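Local coordinates for uncharacterized protein Atu2773 (Agrobacterium tumefaciens, PDB 2QV5), which is of unknown function but belongs to the divergent polysaccharide deacetylase family, so it may act on a carbohydrate, at residues Asp184-Asp188 with Lys199-Leu203; Glu204-Arg208 with Gly236-Glu240. All coordinates share one frame; numbering follows the deposited sequence. Where two conformers were deposited one is given.

Contact 1. Residues Asp184-Asp188 with Lys199-Leu203; sequences DVLLD and KLDDL
Val185 at the end of a strand and Leu187 just beyond it reach into the flank of the helix carrying Lys199, Leu200 and Leu203. The two methyls of Val185 divide the work. CG1, placed anti to the backbone N (chi1 -174°), lies 3.6 Å from the carbonyl O of Lys199, while CG2 comes within 3.8 Å of Leu203 CD1. A beta-branched residue thus touches both ends of one helical turn and keeps the extended backbone of a strand. Leu187 CD2 lies against the Lys199 carbonyl and sits 4.1 Å from Leu203 CD2; both its methyls meet Leu200 CD2, the two side chains crossing nearly at right angles. Lys199 has a mixed role. Its chain bends at chi2 (-46°), with CG 3.5 Å from Leu186 O and CD against Val185 CG1. The aliphatic stem lies against Val185 and the strand backbone and carries NZ on to the polar groups beside it: a salt bridge whose hydrogen bond is weak joins NZ to Asp202 OD2, and a water accepts a bond from Leu186 N and a weak one from NZ. Asp202 also pairs with Arg205. Strand 180-186, helix 193-210 and strand 212-218 form a beta-alpha-beta crossover, and this is its first strand-to-helix interface.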
ATOM      1  N   ASP A 184      -7.160   8.142   2.368  1.00 14.35           N
ATOM      2  CA  ASP A 184      -8.249   9.115   2.413  1.00 17.33           C
ATOM      3  C   ASP A 184      -9.353   8.807   1.403  1.00 19.80           C
ATOM      4  O   ASP A 184     -10.532   9.056   1.669  1.00 18.87           O
ATOM      5  CB  ASP A 184      -7.704  10.516   2.136  1.00 19.44           C
ATOM      6  CG  ASP A 184      -6.714  10.987   3.194  1.00 27.33           C
ATOM      7  OD1 ASP A 184      -7.158  11.569   4.206  1.00 28.85           O
ATOM      8  OD2 ASP A 184      -5.490  10.787   3.003  1.00 21.77           O
ATOM      9  N   VAL A 185      -8.977   8.301   0.226  1.00 13.46           N
ATOM     10  CA  VAL A 185      -9.937   8.091  -0.864  1.00 16.95           C
ATOM     11  C   VAL A 185      -9.670   6.757  -1.565  1.00 18.02           C
ATOM     12  O   VAL A 185      -8.526   6.462  -1.903  1.00 13.45           O
ATOM     13  CB  VAL A 185      -9.846   9.240  -1.932  1.00 15.92           C
ATOM     14  CG1 VAL A 185     -10.942   9.110  -2.999  1.00 22.37           C
ATOM     15  CG2 VAL A 185      -9.908  10.611  -1.280  1.00 17.92           C
ATOM     16  N   LEU A 186     -10.722   5.954  -1.753  1.00 17.34           N
ATOM     17  CA  LEU A 186     -10.693   4.840  -2.695  1.00 16.74           C
ATOM     18  C   LEU A 186     -11.090   5.372  -4.077  1.00 21.65           C
ATOM     19  O   LEU A 186     -12.220   5.822  -4.288  1.00 19.51           O
ATOM     20  CB  LEU A 186     -11.614   3.701  -2.255  1.00 16.53           C
ATOM     21  CG  LEU A 186     -11.913   2.572  -3.261  1.00 21.66           C
ATOM     22  CD1 LEU A 186     -10.678   1.739  -3.607  1.00 21.69           C
ATOM     23  CD2 LEU A 186     -13.044   1.678  -2.749  1.00 21.50           C
ATOM     24  N   LEU A 187     -10.153   5.326  -5.015  1.00 14.92           N
ATOM     25  CA  LEU A 187     -10.352   5.989  -6.307  1.00 17.14           C
ATOM     26  C   LEU A 187     -11.220   5.214  -7.293  1.00 14.57           C
ATOM     27  O   LEU A 187     -11.882   5.817  -8.133  1.00 14.38           O
ATOM     28  CB  LEU A 187      -9.010   6.342  -6.958  1.00 16.96           C
ATOM     29  CG  LEU A 187      -8.034   7.197  -6.147  1.00 16.33           C
ATOM     30  CD1 LEU A 187      -6.663   7.165  -6.815  1.00 14.46           C
ATOM     31  CD2 LEU A 187      -8.521   8.642  -5.972  1.00 14.26           C
ATOM     32  N   ASP A 188     -11.220   3.887  -7.186  1.00 17.12           N
ATOM     33  CA  ASP A 188     -11.913   3.047  -8.163  1.00 21.58           C
ATOM     34  C   ASP A 188     -12.869   1.989  -7.579  1.00 19.28           C
ATOM     35  O   ASP A 188     -12.864   0.839  -8.021  1.00 23.08           O
ATOM     36  CB  ASP A 188     -10.889   2.389  -9.097  1.00 17.07           C
ATOM     37  CG  ASP A 188      -9.872   1.525  -8.344  1.00 24.01           C
ATOM     38  OD1 ASP A 188      -9.980   1.383  -7.105  1.00 28.05           O
ATOM     39  OD2 ASP A 188      -8.969   0.970  -8.994  1.00 23.26           O
ATOM     40  N   LYS A 199     -13.388  10.982  -8.025  1.00 17.79           N
ATOM     41  CA  LYS A 199     -12.662  10.568  -6.828  1.00 16.79           C
ATOM     42  C   LYS A 199     -11.283  11.226  -6.743  1.00 14.03           C
ATOM     43  O   LYS A 199     -10.812  11.559  -5.657  1.00 11.56           O
ATOM     44  CB  LYS A 199     -12.551   9.041  -6.755  1.00 18.96           C
ATOM     45  CG  LYS A 199     -13.791   8.333  -6.183  1.00 15.25           C
ATOM     46  CD  LYS A 199     -14.243   9.063  -4.920  1.00 22.91           C
ATOM     47  CE  LYS A 199     -15.062   8.217  -3.994  1.00 28.66           C
ATOM     48  NZ  LYS A 199     -15.134   8.900  -2.668  1.00 28.01           N
ATOM     49  N   LEU A 200     -10.646  11.398  -7.895  1.00 14.30           N
ATOM     50  CA  LEU A 200      -9.392  12.154  -7.996  1.00 16.90           C
ATOM     51  C   LEU A 200      -9.586  13.633  -7.675  1.00 19.78           C
ATOM     52  O   LEU A 200      -8.672  14.274  -7.145  1.00 20.01           O
ATOM     53  CB  LEU A 200      -8.776  11.989  -9.377  1.00 12.91           C
ATOM     54  CG  LEU A 200      -8.091  10.652  -9.671  1.00 13.85           C
ATOM     55  CD1 LEU A 200      -8.010  10.464 -11.169  1.00 11.26           C
ATOM     56  CD2 LEU A 200      -6.704  10.568  -9.023  1.00 19.41           C
ATOM     57  N   ASP A 201     -10.767  14.170  -7.983  1.00 21.22           N
ATOM     58  CA  ASP A 201     -11.149  15.513  -7.494  1.00 19.99           C
ATOM     59  C   ASP A 201     -11.325  15.541  -5.972  1.00 15.69           C
ATOM     60  O   ASP A 201     -10.893  16.498  -5.322  1.00 19.34           O
ATOM     61  CB  ASP A 201     -12.441  16.022  -8.150  1.00 22.36           C
ATOM     62  CG  ASP A 201     -12.262  16.388  -9.611  1.00 31.51           C
ATOM     63  OD1 ASP A 201     -11.175  16.869 -10.002  1.00 35.62           O
ATOM     64  OD2 ASP A 201     -13.235  16.210 -10.372  1.00 37.69           O
ATOM     65  N   ASP A 202     -11.969  14.510  -5.416  1.00 17.06           N
ATOM     66  CA  ASP A 202     -12.110  14.362  -3.955  1.00 18.39           C
ATOM     67  C   ASP A 202     -10.727  14.357  -3.303  1.00 13.69           C
ATOM     68  O   ASP A 202     -10.480  15.089  -2.347  1.00 12.33           O
ATOM     69  CB  ASP A 202     -12.882  13.082  -3.592  1.00 16.97           C
ATOM     70  CG  ASP A 202     -14.382  13.203  -3.834  1.00 31.89           C
ATOM     71  OD1 ASP A 202     -14.861  14.319  -4.134  1.00 31.71           O
ATOM     72  OD2 ASP A 202     -15.092  12.180  -3.714  1.00 34.45           O
ATOM     73  N   LEU A 203      -9.811  13.580  -3.876  1.00 10.74           N
ATOM     74  CA  LEU A 203      -8.439  13.483  -3.381  1.00  9.96           C
ATOM     75  C   LEU A 203      -7.731  14.832  -3.357  1.00 12.71           C
ATOM     76  O   LEU A 203      -7.076  15.193  -2.367  1.00  8.56           O
ATOM     77  CB  LEU A 203      -7.629  12.486  -4.222  1.00 17.48           C
ATOM     78  CG  LEU A 203      -6.224  12.096  -3.722  1.00 17.70           C
ATOM     79  CD1 LEU A 203      -6.306  11.416  -2.358  1.00 17.59           C
ATOM     80  CD2 LEU A 203      -5.551  11.179  -4.740  1.00 12.62           C
TER
HETATM   81  O   HOH W   1     -13.514   6.652  -0.907  1.00 24.60           O

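Contact 2. Residues Glu204-Arg208 with Gly236-Glu240; sequences ERIAR and GRGIE
Glu204 and Arg237 carry the charged part of this contact, their side chains meeting at about a right angle with carboxylate and guanidinium planes 27° apart. Arg237 NH2 donates to Glu204 OE1 at 3.0 Å, coming from above the carboxylate plane, and NE adds weak bonds to both oxygens. Arg208, one helical turn after Glu204, was modelled in two conformers; in the one described here its NH2 lies 2.7 Å from Glu204 OE2, which it meets on the anti side. Two arginines then share one carboxylate in a salt-bridge network, gripping it from two directions, which probably limits its rotation. The network ties helix 193-210 to the loop entering strand 239-241, a neighbour of strand 30-39 in the parallel sheet of this alpha/beta domain. In the same conformer a weak bond runs to the backbone, from Arg208 NH2 to Arg237 O at 3.5 Å, near the guanidinium plane. Apolar contact lies beside the charges. Glu204 CG, anti to the backbone N (chi1 172°), is set 3.7 Å from Ile239 CD1, and the extended chain beyond it carries the carboxylate on to Arg237. The buried isoleucine also packs on Thr30 and Val32, and Glu204 and Arg237 both also touch Trp230 of helix 221-233.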
ATOM      1  N   GLU A 204      -7.884  15.579  -4.442  1.00 14.51           N
ATOM      2  CA  GLU A 204      -7.262  16.884  -4.545  1.00 16.90           C
ATOM      3  C   GLU A 204      -7.841  17.832  -3.485  1.00 15.63           C
ATOM      4  O   GLU A 204      -7.092  18.507  -2.792  1.00 13.80           O
ATOM      5  CB  GLU A 204      -7.433  17.450  -5.955  1.00 18.01           C
ATOM      6  CG  GLU A 204      -6.981  18.889  -6.059  1.00 25.38           C
ATOM      7  CD  GLU A 204      -6.997  19.426  -7.471  1.00 28.38           C
ATOM      8  OE1 GLU A 204      -7.196  18.644  -8.428  1.00 32.15           O
ATOM      9  OE2 GLU A 204      -6.798  20.646  -7.618  1.00 39.14           O
ATOM     10  N   ARG A 205      -9.166  17.843  -3.349  1.00 17.46           N
ATOM     11  CA  ARG A 205      -9.847  18.671  -2.350  1.00 18.75           C
ATOM     12  C   ARG A 205      -9.366  18.397  -0.917  1.00 14.51           C
ATOM     13  O   ARG A 205      -9.041  19.331  -0.174  1.00 15.80           O
ATOM     14  CB  ARG A 205     -11.371  18.486  -2.455  1.00 23.36           C
ATOM     15  CG  ARG A 205     -12.159  19.212  -1.358  1.00 26.96           C
ATOM     16  CD  ARG A 205     -13.685  19.034  -1.437  1.00 26.08           C
ATOM     17  NE  ARG A 205     -14.151  17.694  -1.821  1.00 32.97           N
ATOM     18  CZ  ARG A 205     -14.246  16.639  -1.010  1.00 31.31           C
ATOM     19  NH1 ARG A 205     -13.883  16.708   0.265  1.00 27.68           N
ATOM     20  NH2 ARG A 205     -14.697  15.493  -1.491  1.00 37.41           N
ATOM     21  N   ILE A 206      -9.322  17.116  -0.541  1.00 11.35           N
ATOM     22  CA  ILE A 206      -8.838  16.686   0.780  1.00 14.81           C
ATOM     23  C   ILE A 206      -7.349  17.022   0.987  1.00 19.52           C
ATOM     24  O   ILE A 206      -6.971  17.536   2.037  1.00 17.78           O
ATOM     25  CB  ILE A 206      -9.108  15.168   1.015  1.00 12.78           C
ATOM     26  CG1 ILE A 206     -10.613  14.891   0.960  1.00 17.64           C
ATOM     27  CG2 ILE A 206      -8.521  14.684   2.363  1.00  9.51           C
ATOM     28  CD1 ILE A 206     -10.973  13.435   0.811  1.00 21.07           C
ATOM     29  N   ALA A 207      -6.524  16.737  -0.020  1.00 15.65           N
ATOM     30  CA  ALA A 207      -5.111  17.115  -0.008  1.00 16.13           C
ATOM     31  C   ALA A 207      -4.901  18.614   0.171  1.00  8.26           C
ATOM     32  O   ALA A 207      -4.061  19.011   0.954  1.00 11.56           O
ATOM     33  CB  ALA A 207      -4.426  16.655  -1.279  1.00 13.31           C
ATOM     34  N   ARG A 208      -5.657  19.441  -0.554  1.00 12.36           N
ATOM     35  CA  ARG A 208      -5.461  20.888  -0.467  0.50 12.80           C
ATOM     36  C   ARG A 208      -5.799  21.403   0.933  1.00 16.44           C
ATOM     37  O   ARG A 208      -5.046  22.203   1.496  1.00 14.27           O
ATOM     38  CB  ARG A 208      -6.246  21.644  -1.547  0.50 14.26           C
ATOM     39  CG  ARG A 208      -5.840  23.108  -1.657  0.50 17.33           C
ATOM     40  CD  ARG A 208      -6.349  23.774  -2.923  0.50 18.25           C
ATOM     41  NE  ARG A 208      -5.581  23.361  -4.095  0.50 24.10           N
ATOM     42  CZ  ARG A 208      -6.068  22.651  -5.105  0.50 21.71           C
ATOM     43  NH1 ARG A 208      -7.343  22.285  -5.112  0.50 11.02           N
ATOM     44  NH2 ARG A 208      -5.282  22.331  -6.126  0.50 23.92           N
ATOM     45  N   GLY A 236       0.830  21.224 -12.372  1.00 26.43           N
ATOM     46  CA  GLY A 236       0.285  22.494 -12.855  1.00 29.46           C
ATOM     47  C   GLY A 236      -0.693  23.159 -11.903  1.00 31.24           C
ATOM     48  O   GLY A 236      -1.006  24.343 -12.058  1.00 29.91           O
ATOM     49  N   ARG A 237      -1.169  22.392 -10.919  1.00 25.53           N
ATOM     50  CA  ARG A 237      -2.054  22.901  -9.874  1.00 22.67           C
ATOM     51  C   ARG A 237      -1.417  22.894  -8.472  1.00 22.19           C
ATOM     52  O   ARG A 237      -2.116  22.808  -7.474  1.00 23.16           O
ATOM     53  CB  ARG A 237      -3.389  22.144  -9.898  1.00 18.43           C
ATOM     54  CG  ARG A 237      -4.167  22.354 -11.192  1.00 27.92           C
ATOM     55  CD  ARG A 237      -5.555  21.713 -11.164  1.00 25.72           C
ATOM     56  NE  ARG A 237      -5.542  20.362 -10.606  1.00 26.13           N
ATOM     57  CZ  ARG A 237      -5.188  19.267 -11.272  1.00 30.41           C
ATOM     58  NH1 ARG A 237      -4.804  19.336 -12.541  1.00 29.89           N
ATOM     59  NH2 ARG A 237      -5.217  18.089 -10.664  1.00 22.61           N
ATOM     60  N   GLY A 238      -0.094  23.016  -8.405  1.00 16.67           N
ATOM     61  CA  GLY A 238       0.625  23.063  -7.117  1.00 19.60           C
ATOM     62  C   GLY A 238       0.613  21.797  -6.266  1.00 18.67           C
ATOM     63  O   GLY A 238       0.775  21.865  -5.043  1.00 20.36           O
ATOM     64  N   ILE A 239       0.430  20.643  -6.904  1.00 17.95           N
ATOM     65  CA  ILE A 239       0.403  19.353  -6.197  1.00 15.41           C
ATOM     66  C   ILE A 239       1.644  18.546  -6.550  1.00 17.83           C
ATOM     67  O   ILE A 239       1.898  18.296  -7.727  1.00 16.96           O
ATOM     68  CB  ILE A 239      -0.861  18.535  -6.553  1.00 19.88           C
ATOM     69  CG1 ILE A 239      -2.119  19.230  -6.013  1.00 23.33           C
ATOM     70  CG2 ILE A 239      -0.782  17.104  -5.998  1.00 17.04           C
ATOM     71  CD1 ILE A 239      -3.351  18.927  -6.808  1.00 23.76           C
ATOM     72  N   GLU A 240       2.419  18.170  -5.537  1.00 13.72           N
ATOM     73  CA  GLU A 240       3.510  17.220  -5.725  1.00 14.79           C
ATOM     74  C   GLU A 240       3.042  15.800  -5.384  1.00 16.11           C
ATOM     75  O   GLU A 240       2.556  15.546  -4.278  1.00 15.30           O
ATOM     76  CB  GLU A 240       4.742  17.611  -4.893  1.00 12.53           C
ATOM     77  CG  GLU A 240       5.952  16.676  -5.123  1.00 12.87           C
ATOM     78  CD  GLU A 240       7.277  17.204  -4.585  1.00 22.72           C
ATOM     79  OE1 GLU A 240       7.291  18.271  -3.935  1.00 27.05           O
ATOM     80  OE2 GLU A 240       8.322  16.549  -4.837  1.00 21.33           O
TER

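Overall arrangement
Helix 193-210 is common to both contacts, which use consecutive parts of it: contact 1 ends at Leu203 and contact 2 begins at the next residue. Their centres lie about 12 Å apart, and they meet directly where Val185 CG2 packs against Ile206 CD1 at 3.7 Å and Asp184 OD1 lies 3.9 Å from Ile206 CG2. Both contacts reach the same parallel sheet, contact 1 at strand 180-186 and contact 2 at the loop and start of strand 239-241. Strand 30-39 connects the two, since Leu203 of contact 1 and Ile239 of contact 2 both touch Val32. Trp230 of helix 221-233 likewise touches Leu200 in contact 1 and Glu204 and Arg237 in contact 2.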